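PDB 3DFZ: precorrin-2 dehydrogenase from Bacillus megaterium, which catalyses the NAD(+)-dependent dehydrogenation of precorrin-2 to sirohydrochlorin, a precursor for siroheme and for anaerobic adenosylcobalamin biosynthesis. Local coordinates for residues K30-L35 / N91-V96; A56-A61 / Q76-R81; F135-L140 / S168-T173. All blocks are in the same frame, centred on the assembly; numbering follows the deposited sequence.

Interaction 1 of 3, residues K30-L35 / N91-V96; sequences KGRSVL and NVFFIV. With GOL (glycerol), chain I.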
loop_
_atom_site.group_PDB
_atom_site.type_symbol
_atom_site.label_atom_id
_atom_site.label_comp_id
_atom_site.label_asym_id
_atom_site.label_seq_id
_atom_site.Cartn_x
_atom_site.Cartn_y
_atom_site.Cartn_z
ATOM N N LYS B 30 6.842 -13.833 -0.593
ATOM C CA LYS B 30 7.132 -15.246 -0.912
ATOM C C LYS B 30 8.634 -15.553 -1.077
ATOM O O LYS B 30 9.293 -14.996 -1.958
ATOM C CB LYS B 30 6.398 -15.645 -2.182
ATOM C CG LYS B 30 6.615 -17.077 -2.631
ATOM C CD LYS B 30 5.807 -17.333 -3.876
ATOM C CE LYS B 30 6.277 -18.561 -4.650
ATOM N NZ LYS B 30 5.663 -19.832 -4.135
ATOM N N GLY B 31 9.177 -16.424 -0.231
ATOM C CA GLY B 31 10.597 -16.762 -0.327
ATOM C C GLY B 31 11.540 -15.609 0.044
ATOM O O GLY B 31 12.690 -15.579 -0.395
ATOM N N ARG B 32 11.058 -14.668 0.852
ATOM C CA ARG B 32 11.905 -13.632 1.457
ATOM C C ARG B 32 11.954 -13.822 2.961
ATOM O O ARG B 32 10.962 -14.212 3.576
ATOM C CB ARG B 32 11.351 -12.231 1.195
ATOM C CG ARG B 32 10.972 -11.980 -0.215
ATOM C CD ARG B 32 12.210 -11.808 -1.051
ATOM N NE ARG B 32 11.850 -11.427 -2.411
ATOM C CZ ARG B 32 12.630 -10.716 -3.225
ATOM N NH1 ARG B 32 13.827 -10.290 -2.811
ATOM N NH2 ARG B 32 12.205 -10.434 -4.454
ATOM N N SER B 33 13.100 -13.490 3.538
ATOM C CA SER B 33 13.259 -13.488 4.971
ATOM C C SER B 33 12.541 -12.305 5.620
ATOM O O SER B 33 12.686 -11.157 5.152
ATOM C CB SER B 33 14.741 -13.442 5.326
ATOM O OG SER B 33 15.324 -12.220 4.922
ATOM N N VAL B 34 11.800 -12.600 6.700
ATOM C CA VAL B 34 11.081 -11.595 7.507
ATOM C C VAL B 34 11.431 -11.698 9.001
ATOM O O VAL B 34 11.206 -12.739 9.623
ATOM C CB VAL B 34 9.540 -11.714 7.340
ATOM C CG1 VAL B 34 8.798 -10.857 8.355
ATOM C CG2 VAL B 34 9.119 -11.355 5.901
ATOM N N LEU B 35 11.952 -10.612 9.577
ATOM C CA LEU B 35 12.235 -10.571 11.011
ATOM C C LEU B 35 11.191 -9.768 11.767
ATOM O O LEU B 35 10.984 -8.591 11.499
ATOM C CB LEU B 35 13.645 -10.021 11.280
ATOM C CG LEU B 35 14.125 -9.932 12.744
ATOM C CD1 LEU B 35 14.415 -11.307 13.362
ATOM C CD2 LEU B 35 15.326 -9.018 12.843
ATOM N N ASN B 91 20.824 -10.161 7.201
ATOM C CA ASN B 91 20.365 -10.667 5.914
ATOM C C ASN B 91 18.852 -10.811 5.903
ATOM O O ASN B 91 18.320 -11.867 5.535
ATOM C CB ASN B 91 21.025 -12.018 5.607
ATOM C CG ASN B 91 22.301 -11.889 4.771
ATOM O OD1 ASN B 91 22.236 -11.752 3.545
ATOM N ND2 ASN B 91 23.469 -11.974 5.432
ATOM N N VAL B 92 18.171 -9.740 6.324
ATOM C CA VAL B 92 16.710 -9.724 6.460
ATOM C C VAL B 92 16.105 -8.724 5.485
ATOM O O VAL B 92 16.414 -7.518 5.530
ATOM C CB VAL B 92 16.253 -9.388 7.904
ATOM C CG1 VAL B 92 14.831 -9.846 8.130
ATOM C CG2 VAL B 92 17.153 -10.027 8.928
ATOM N N PHE B 93 15.259 -9.230 4.595
ATOM C CA PHE B 93 14.523 -8.398 3.652
ATOM C C PHE B 93 13.535 -7.400 4.312
ATOM O O PHE B 93 13.583 -6.205 4.019
ATOM C CB PHE B 93 13.799 -9.307 2.667
ATOM C CG PHE B 93 12.950 -8.578 1.659
ATOM C CD1 PHE B 93 13.539 -7.890 0.592
ATOM C CD2 PHE B 93 11.546 -8.628 1.740
ATOM C CE1 PHE B 93 12.755 -7.243 -0.365
ATOM C CE2 PHE B 93 10.749 -7.974 0.786
ATOM C CZ PHE B 93 11.361 -7.281 -0.271
ATOM N N PHE B 94 12.646 -7.889 5.183
ATOM C CA PHE B 94 11.627 -7.047 5.817
ATOM C C PHE B 94 11.676 -7.187 7.328
ATOM O O PHE B 94 11.546 -8.291 7.860
ATOM C CB PHE B 94 10.228 -7.423 5.309
ATOM C CG PHE B 94 9.093 -6.570 5.861
ATOM C CD1 PHE B 94 7.881 -7.161 6.191
ATOM C CD2 PHE B 94 9.217 -5.181 5.995
ATOM C CE1 PHE B 94 6.821 -6.392 6.668
ATOM C CE2 PHE B 94 8.175 -4.408 6.478
ATOM C CZ PHE B 94 6.965 -5.014 6.805
ATOM N N ILE B 95 11.857 -6.061 8.007
ATOM C CA ILE B 95 11.908 -6.027 9.467
ATOM C C ILE B 95 10.672 -5.341 10.014
ATOM O O ILE B 95 10.366 -4.209 9.632
ATOM C CB ILE B 95 13.199 -5.302 9.953
ATOM C CG1 ILE B 95 14.427 -6.155 9.631
ATOM C CG2 ILE B 95 13.158 -4.992 11.444
ATOM C CD1 ILE B 95 15.751 -5.568 10.139
ATOM N N VAL B 96 9.963 -6.028 10.900
ATOM C CA VAL B 96 8.875 -5.427 11.651
ATOM C C VAL B 96 9.367 -5.262 13.092
ATOM O O VAL B 96 9.812 -6.240 13.715
ATOM C CB VAL B 96 7.576 -6.315 11.629
ATOM C CG1 VAL B 96 6.447 -5.657 12.445
ATOM C CG2 VAL B 96 7.083 -6.580 10.210
HETATM C C1 GOL I . 16.201 -13.797 1.534
HETATM O O1 GOL I . 15.144 -12.881 1.355
HETATM C C2 GOL I . 17.469 -13.121 2.044
HETATM O O2 GOL I . 17.190 -11.808 2.504
HETATM C C3 GOL I . 18.541 -13.113 0.943
HETATM O O3 GOL I . 19.302 -14.319 0.942
#
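Ser-33 OG is gripped by two groups of segment 91-96. It receives the backbone N-H of Phe-93, with Phe-93 N to Ser-33 OG at 3.0 Å. It also donates to Asn-91 O at 3.1 Å, in the carbonyl plane and on a lone pair. The hydroxyl lies between its own backbone N and carbonyl carbon (chi1 66°). From there it faces both partners, just before the point where regular strand pairing begins. A glycerol, probably from the crystallisation liquor, bridges the same edge. Its O1 accepts from Ser-33 N and its O2 donates to Asn-91 O.

Beyond this the two strands run parallel. Leu-35 N bonds to Phe-94 O at 2.9 Å, and Val-96 N bonds to Leu-35 O at 2.8 Å. Phe-94 N to Ser-33 O is longer, at 3.3 Å. Val-92 CG1 presses on Leu-35 CB at 3.4 Å, closer than usual carbon contact.

Before the strands begin, Arg-32 lays its aliphatic chain over one face of the Phe-93 ring. Its CD stands 4.2 Å above the ring centre, a CH-pi contact. Its CZ makes a cation-pi contact, and guanidinium and ring planes are 28° apart. Arg-32 NH1 goes on to Asn-114 O of the second subunit.

These are inner strands of a parallel Rossmann-type sheet. Strand 56-60 flanks 33-37, and strand 117-120 flanks 94-97. Helix 41-50 covers the face with Val-34 and Val-96, which both pack on Phe-50.

Interaction 2 of 3, residues A56-A61 / Q76-R81; sequences AITVVA and QLRVKR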
loop_
_atom_site.group_PDB
_atom_site.type_symbol
_atom_site.label_atom_id
_atom_site.label_comp_id
_atom_site.label_asym_id
_atom_site.label_seq_id
_atom_site.Cartn_x
_atom_site.Cartn_y
_atom_site.Cartn_z
ATOM N N ALA B 56 9.931 -16.717 4.891
ATOM C CA ALA B 56 10.543 -17.343 6.033
ATOM C C ALA B 56 10.532 -16.355 7.214
ATOM O O ALA B 56 11.345 -15.454 7.270
ATOM C CB ALA B 56 11.960 -17.840 5.699
ATOM N N ILE B 57 9.573 -16.521 8.125
ATOM C CA ILE B 57 9.426 -15.652 9.303
ATOM C C ILE B 57 10.281 -16.103 10.493
ATOM O O ILE B 57 10.226 -17.268 10.908
ATOM C CB ILE B 57 7.940 -15.556 9.777
ATOM C CG1 ILE B 57 6.995 -15.263 8.599
ATOM C CG2 ILE B 57 7.808 -14.504 10.875
ATOM C CD1 ILE B 57 5.530 -15.375 8.943
ATOM N N THR B 58 11.087 -15.191 11.019
ATOM C CA THR B 58 11.789 -15.411 12.283
ATOM C C THR B 58 11.327 -14.374 13.285
ATOM O O THR B 58 11.356 -13.199 12.986
ATOM C CB THR B 58 13.314 -15.353 12.128
ATOM O OG1 THR B 58 13.730 -16.283 11.115
ATOM C CG2 THR B 58 14.012 -15.703 13.460
ATOM N N VAL B 59 10.877 -14.826 14.458
ATOM C CA VAL B 59 10.370 -13.957 15.515
ATOM C C VAL B 59 11.394 -13.945 16.654
ATOM O O VAL B 59 11.758 -15.007 17.177
ATOM C CB VAL B 59 9.000 -14.463 16.063
ATOM C CG1 VAL B 59 8.456 -13.522 17.138
ATOM C CG2 VAL B 59 7.984 -14.654 14.953
ATOM N N VAL B 60 11.878 -12.753 17.014
ATOM C CA VAL B 60 12.914 -12.597 18.045
ATOM C C VAL B 60 12.368 -11.768 19.195
ATOM O O VAL B 60 12.113 -10.555 19.039
ATOM C CB VAL B 60 14.244 -11.972 17.508
ATOM C CG1 VAL B 60 15.350 -12.061 18.562
ATOM C CG2 VAL B 60 14.706 -12.707 16.305
ATOM N N ALA B 61 12.144 -12.449 20.320
ATOM C CA ALA B 61 11.767 -11.839 21.606
ATOM C C ALA B 61 12.049 -12.861 22.737
ATOM O O ALA B 61 11.903 -14.067 22.520
ATOM C CB ALA B 61 10.316 -11.439 21.599
ATOM N N GLN B 76 5.208 -22.653 10.814
ATOM C CA GLN B 76 4.897 -21.548 9.891
ATOM C C GLN B 76 5.895 -20.426 10.079
ATOM O O GLN B 76 6.039 -19.558 9.235
ATOM C CB GLN B 76 3.487 -21.038 10.147
ATOM C CG GLN B 76 2.429 -22.058 9.783
ATOM C CD GLN B 76 1.081 -21.703 10.334
ATOM O OE1 GLN B 76 0.848 -21.776 11.543
ATOM N NE2 GLN B 76 0.181 -21.313 9.457
ATOM N N LEU B 77 6.570 -20.448 11.219
ATOM C CA LEU B 77 7.603 -19.474 11.513
ATOM C C LEU B 77 8.642 -20.108 12.423
ATOM O O LEU B 77 8.405 -21.193 12.949
ATOM C CB LEU B 77 7.008 -18.204 12.134
ATOM C CG LEU B 77 6.052 -18.282 13.317
ATOM C CD1 LEU B 77 6.810 -18.587 14.645
ATOM C CD2 LEU B 77 5.238 -16.962 13.376
ATOM N N ARG B 78 9.790 -19.437 12.560
ATOM C CA ARG B 78 10.802 -19.762 13.565
ATOM C C ARG B 78 10.891 -18.704 14.692
ATOM O O ARG B 78 10.795 -17.495 14.448
ATOM C CB ARG B 78 12.181 -19.960 12.897
ATOM C CG ARG B 78 13.353 -19.920 13.876
ATOM C CD ARG B 78 14.646 -20.457 13.292
ATOM N NE ARG B 78 15.345 -19.500 12.448
ATOM C CZ ARG B 78 16.208 -18.588 12.889
ATOM N NH1 ARG B 78 16.467 -18.483 14.186
ATOM N NH2 ARG B 78 16.808 -17.768 12.024
ATOM N N VAL B 79 11.085 -19.175 15.919
ATOM C CA VAL B 79 11.248 -18.315 17.085
ATOM C C VAL B 79 12.706 -18.357 17.617
ATOM O O VAL B 79 13.341 -19.421 17.669
ATOM C CB VAL B 79 10.245 -18.700 18.227
ATOM C CG1 VAL B 79 10.374 -17.753 19.415
ATOM C CG2 VAL B 79 8.813 -18.675 17.727
ATOM N N LYS B 80 13.220 -17.177 17.960
ATOM C CA LYS B 80 14.527 -16.979 18.589
ATOM C C LYS B 80 14.210 -16.385 19.967
ATOM O O LYS B 80 13.778 -15.233 20.067
ATOM C CB LYS B 80 15.357 -16.036 17.711
ATOM C CG LYS B 80 16.842 -15.885 18.004
ATOM C CD LYS B 80 17.594 -16.073 16.657
ATOM C CE LYS B 80 19.010 -15.457 16.582
ATOM N NZ LYS B 80 20.058 -16.106 17.445
ATOM N N ARG B 81 14.361 -17.190 21.019
ATOM C CA ARG B 81 13.916 -16.798 22.368
ATOM C C ARG B 81 14.986 -16.071 23.154
ATOM O O ARG B 81 15.664 -16.646 23.988
ATOM C CB ARG B 81 13.380 -17.996 23.159
ATOM C CG ARG B 81 11.928 -18.248 22.910
ATOM C CD ARG B 81 11.502 -19.666 23.247
ATOM N NE ARG B 81 10.100 -19.890 22.875
ATOM C CZ ARG B 81 9.692 -20.650 21.860
ATOM N NH1 ARG B 81 10.566 -21.295 21.104
ATOM N NH2 ARG B 81 8.399 -20.786 21.613
HETATM O O HOH W 1 8.082 -18.805 7.888
#
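Ile-57 O accepts the backbone N-H of Arg-78 in an almost straight bond, Arg-78 N to Ile-57 O 2.8 Å and 177° at the hydrogen. It opens a ladder of parallel strand bonds. Val-59 pairs twice: Val-59 N reaches Arg-78 O, and Val-59 O takes Lys-80 N, each at 2.7 Å. Ala-61 N to Lys-80 O, at 3.2 Å and 144°, closes the ladder in a longer and more bent bond. CA-H...O contacts accompany it, among them Thr-58 CA to Arg-78 O.

One water extends the pairing at the other end. It accepts from Ile-57 N and donates to Gln-76 O, so both backbone atoms have a partner before the first direct bond.

Apolar contacts fill the face carrying Ile-57, Val-59 and Leu-77. Ile-57 CB meets Leu-77 CB at 3.7 Å, and Val-59 CG2 meets Leu-77 CD2 at 3.9 Å. Ile-47 of helix 41-50 packs against Val-59 and Leu-77, and Trp-71 of helix 66-73 also lies on Leu-77.

Thr-58, Arg-78, Val-60 and Lys-80 project from the other face. Arg-78 leaves with CG anti to the backbone N, then bends at chi3 (80°). The turn brings its guanidinium flat over Thr-58, whose CG2 sits 3.6 Å above the plane, over its centre. Farther along, Val-60 CG2 rests on Lys-80 CB at 3.7 Å, the two side chains lying side by side.

The pair completes the beta-alpha-beta unit of strand 56-60, helix 66-73 and strand 77-80. Its chemistry is two-sided: the helix-covered face is apolar, while on the other the long basic side chains cover Thr-58 and Val-60 with carbon and a flat guanidinium face. The backbone ladder supplies the direct hydrogen bonds.

Interaction 3 of 3, residues F135-L140 / S168-T173; sequences FSRGRL and SYTQYT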
loop_
_atom_site.group_PDB
_atom_site.type_symbol
_atom_site.label_atom_id
_atom_site.label_comp_id
_atom_site.label_asym_id
_atom_site.label_seq_id
_atom_site.Cartn_x
_atom_site.Cartn_y
_atom_site.Cartn_z
ATOM N N PHE B 135 -10.027 -3.305 5.193
ATOM C CA PHE B 135 -11.114 -4.273 5.344
ATOM C C PHE B 135 -11.332 -4.906 4.009
ATOM O O PHE B 135 -10.909 -4.393 2.974
ATOM C CB PHE B 135 -12.421 -3.682 5.936
ATOM C CG PHE B 135 -13.207 -2.828 4.963
ATOM C CD1 PHE B 135 -14.223 -3.385 4.180
ATOM C CD2 PHE B 135 -12.909 -1.485 4.808
ATOM C CE1 PHE B 135 -14.931 -2.604 3.251
ATOM C CE2 PHE B 135 -13.613 -0.709 3.900
ATOM C CZ PHE B 135 -14.624 -1.273 3.114
ATOM N N SER B 136 -11.997 -6.042 4.048
ATOM C CA SER B 136 -12.189 -6.851 2.884
ATOM C C SER B 136 -13.687 -7.078 2.763
ATOM O O SER B 136 -14.383 -7.140 3.776
ATOM C CB SER B 136 -11.436 -8.170 3.082
ATOM O OG SER B 136 -11.061 -8.742 1.837
ATOM N N ARG B 137 -14.184 -7.154 1.535
ATOM C CA ARG B 137 -15.490 -7.799 1.257
ATOM C C ARG B 137 -15.258 -8.899 0.242
ATOM O O ARG B 137 -15.274 -8.660 -0.955
ATOM C CB ARG B 137 -16.547 -6.798 0.735
ATOM C CG ARG B 137 -16.947 -5.727 1.732
ATOM C CD ARG B 137 -17.608 -6.302 3.002
ATOM N NE ARG B 137 -18.078 -5.202 3.833
ATOM C CZ ARG B 137 -18.471 -5.312 5.089
ATOM N NH1 ARG B 137 -18.430 -6.493 5.707
ATOM N NH2 ARG B 137 -18.904 -4.235 5.735
ATOM N N GLY B 138 -14.994 -10.102 0.729
ATOM C CA GLY B 138 -14.577 -11.207 -0.132
ATOM C C GLY B 138 -13.247 -10.843 -0.741
ATOM O O GLY B 138 -12.304 -10.470 -0.031
ATOM N N ARG B 139 -13.191 -10.894 -2.062
ATOM C CA ARG B 139 -12.007 -10.482 -2.798
ATOM C C ARG B 139 -11.783 -8.954 -2.828
ATOM O O ARG B 139 -10.693 -8.496 -3.154
ATOM C CB ARG B 139 -12.046 -11.066 -4.206
ATOM C CG ARG B 139 -12.094 -12.598 -4.206
ATOM C CD ARG B 139 -12.278 -13.219 -5.594
ATOM N NE ARG B 139 -12.238 -14.680 -5.503
ATOM C CZ ARG B 139 -13.286 -15.442 -5.181
ATOM N NH1 ARG B 139 -14.467 -14.878 -4.931
ATOM N NH2 ARG B 139 -13.158 -16.768 -5.105
ATOM N N LEU B 140 -12.791 -8.161 -2.483
ATOM C CA LEU B 140 -12.589 -6.718 -2.530
ATOM C C LEU B 140 -11.789 -6.370 -1.315
ATOM O O LEU B 140 -12.128 -6.764 -0.196
ATOM C CB LEU B 140 -13.908 -5.899 -2.550
ATOM C CG LEU B 140 -13.827 -4.367 -2.369
ATOM C CD1 LEU B 140 -13.115 -3.653 -3.533
ATOM C CD2 LEU B 140 -15.226 -3.715 -2.182
ATOM N N SER B 168 -22.909 -7.164 0.374
ATOM C CA SER B 168 -23.235 -7.321 -1.041
ATOM C C SER B 168 -21.984 -7.399 -1.900
ATOM O O SER B 168 -21.987 -8.112 -2.889
ATOM C CB SER B 168 -24.138 -6.192 -1.565
ATOM O OG SER B 168 -23.476 -4.941 -1.516
ATOM N N TYR B 169 -20.921 -6.678 -1.539
ATOM C CA TYR B 169 -19.675 -6.745 -2.329
ATOM C C TYR B 169 -18.949 -8.101 -2.169
ATOM O O TYR B 169 -18.212 -8.531 -3.051
ATOM C CB TYR B 169 -18.766 -5.559 -2.016
ATOM C CG TYR B 169 -19.285 -4.271 -2.626
ATOM C CD1 TYR B 169 -18.828 -3.843 -3.870
ATOM C CD2 TYR B 169 -20.270 -3.512 -1.987
ATOM C CE1 TYR B 169 -19.323 -2.694 -4.457
ATOM C CE2 TYR B 169 -20.757 -2.344 -2.564
ATOM C CZ TYR B 169 -20.281 -1.947 -3.800
ATOM O OH TYR B 169 -20.723 -0.785 -4.378
ATOM N N THR B 170 -19.204 -8.786 -1.062
ATOM C CA THR B 170 -18.579 -10.084 -0.832
ATOM C C THR B 170 -19.086 -11.112 -1.850
ATOM O O THR B 170 -18.286 -11.812 -2.475
ATOM C CB THR B 170 -18.788 -10.555 0.619
ATOM O OG1 THR B 170 -18.369 -9.515 1.524
ATOM C CG2 THR B 170 -18.004 -11.807 0.903
ATOM N N GLN B 171 -20.403 -11.192 -2.005
ATOM C CA GLN B 171 -21.042 -12.050 -2.976
ATOM C C GLN B 171 -20.753 -11.631 -4.451
ATOM O O GLN B 171 -20.629 -12.477 -5.354
ATOM C CB GLN B 171 -22.566 -11.996 -2.734
ATOM C CG GLN B 171 -23.367 -13.010 -3.542
ATOM C CD GLN B 171 -23.553 -12.650 -5.003
ATOM O OE1 GLN B 171 -23.605 -11.464 -5.372
ATOM N NE2 GLN B 171 -23.694 -13.686 -5.855
ATOM N N TYR B 172 -20.732 -10.326 -4.674
ATOM C CA TYR B 172 -20.553 -9.745 -6.007
ATOM C C TYR B 172 -19.155 -10.006 -6.582
ATOM O O TYR B 172 -19.020 -10.330 -7.756
ATOM C CB TYR B 172 -20.851 -8.237 -5.932
ATOM C CG TYR B 172 -20.770 -7.478 -7.249
ATOM C CD1 TYR B 172 -21.285 -8.010 -8.440
ATOM C CD2 TYR B 172 -20.185 -6.223 -7.297
ATOM C CE1 TYR B 172 -21.211 -7.306 -9.607
ATOM C CE2 TYR B 172 -20.117 -5.511 -8.481
ATOM C CZ TYR B 172 -20.637 -6.045 -9.615
ATOM O OH TYR B 172 -20.565 -5.293 -10.766
ATOM N N THR B 173 -18.112 -9.879 -5.765
ATOM C CA THR B 173 -16.766 -10.124 -6.299
ATOM C C THR B 173 -16.557 -11.613 -6.540
ATOM O O THR B 173 -15.683 -11.997 -7.316
ATOM C CB THR B 173 -15.636 -9.514 -5.426
ATOM O OG1 THR B 173 -15.780 -9.935 -4.047
ATOM C CG2 THR B 173 -15.714 -8.001 -5.510
HETATM O O HOH W 2 -15.370 -12.459 -3.017
#
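Gly-138 and Thr-170 meet where a hairpin turn presses on helix 168-184, with Thr-170 CG2 3.5 Å from Gly-138 N. Gly-138 has no side chain, and the spot where one would point is taken by Thr-170 O. It is the second residue of the type II' turn from Arg-137 to Leu-140, a place where glycine is common.

The tight part continues beside it. Arg-137 CB sits 3.4 Å from Thr-170 OG1 and 3.7 Å from Tyr-169 CB. The rest of Arg-137 leads away, and its NE and NH2 bond to Tyr-165 O and Ser-162 O. Leu-140 CD2 touches Tyr-169 CD1 at 4.0 Å, the two side chains pointing the same way. Thr-173 is buried here too, with its CG2 against Leu-140 CB. Its OG1 donates to Tyr-169 O at 3.0 Å, one turn back in the helix, and that carbonyl also takes Thr-173 N. With chi1 at 52° the OG1 branch sits over the backbone, and so reaches Tyr-169 O and the turn together.

The looser, wetter side is at Arg-139, which is partly exposed. Arg-139 N gives Thr-173 OG1 only a weak bond, at 3.4 Å and 131°. A water makes the shorter link: it accepts from Arg-139 N at 2.8 Å and donates to Thr-173 OG1 at 2.8 Å. Arg-139 runs out along the helix, where NH1 bonds to Gln-174 OE1 and the guanidinium makes a cation-pi contact with Tyr-177. A valine at Thr-173 would probably leave the water without the hydroxyl it donates to, break this link between turn and helix, and take one donor from Tyr-169 O.

Leu-153 of the second subunit packs on Thr-173, and its Ile-157 on Leu-140, so the contact borders the dimer interface. Carbon contacts hold the turn to the helix, and a single buried hydroxyl with its water joins them on the Arg-139 side.

Interactions 1 and 2 belong to one parallel sheet of the NAD-binding domain. Their centres are about 11 Å apart, and strands 33-37 and 56-60 are neighbours, joined by Val-34 O and Thr-58 N. Along the chain both segments of interaction 2 fall between those of interaction 1. Across the sheet the strand order is 3-2-1-4-5, as in a Rossmann-type fold. NAD(+) probably binds at Thr-41, Ile-42, Pro-62 and Thr-63, which follow strands 33-37 and 56-60. Interaction 3 comes later in the chain, its centre about 30 Å from that of interaction 1 and about 33 Å from that of interaction 2. It joins the hairpin to helix 168-184. Interactions 1 and 3 both touch the second subunit.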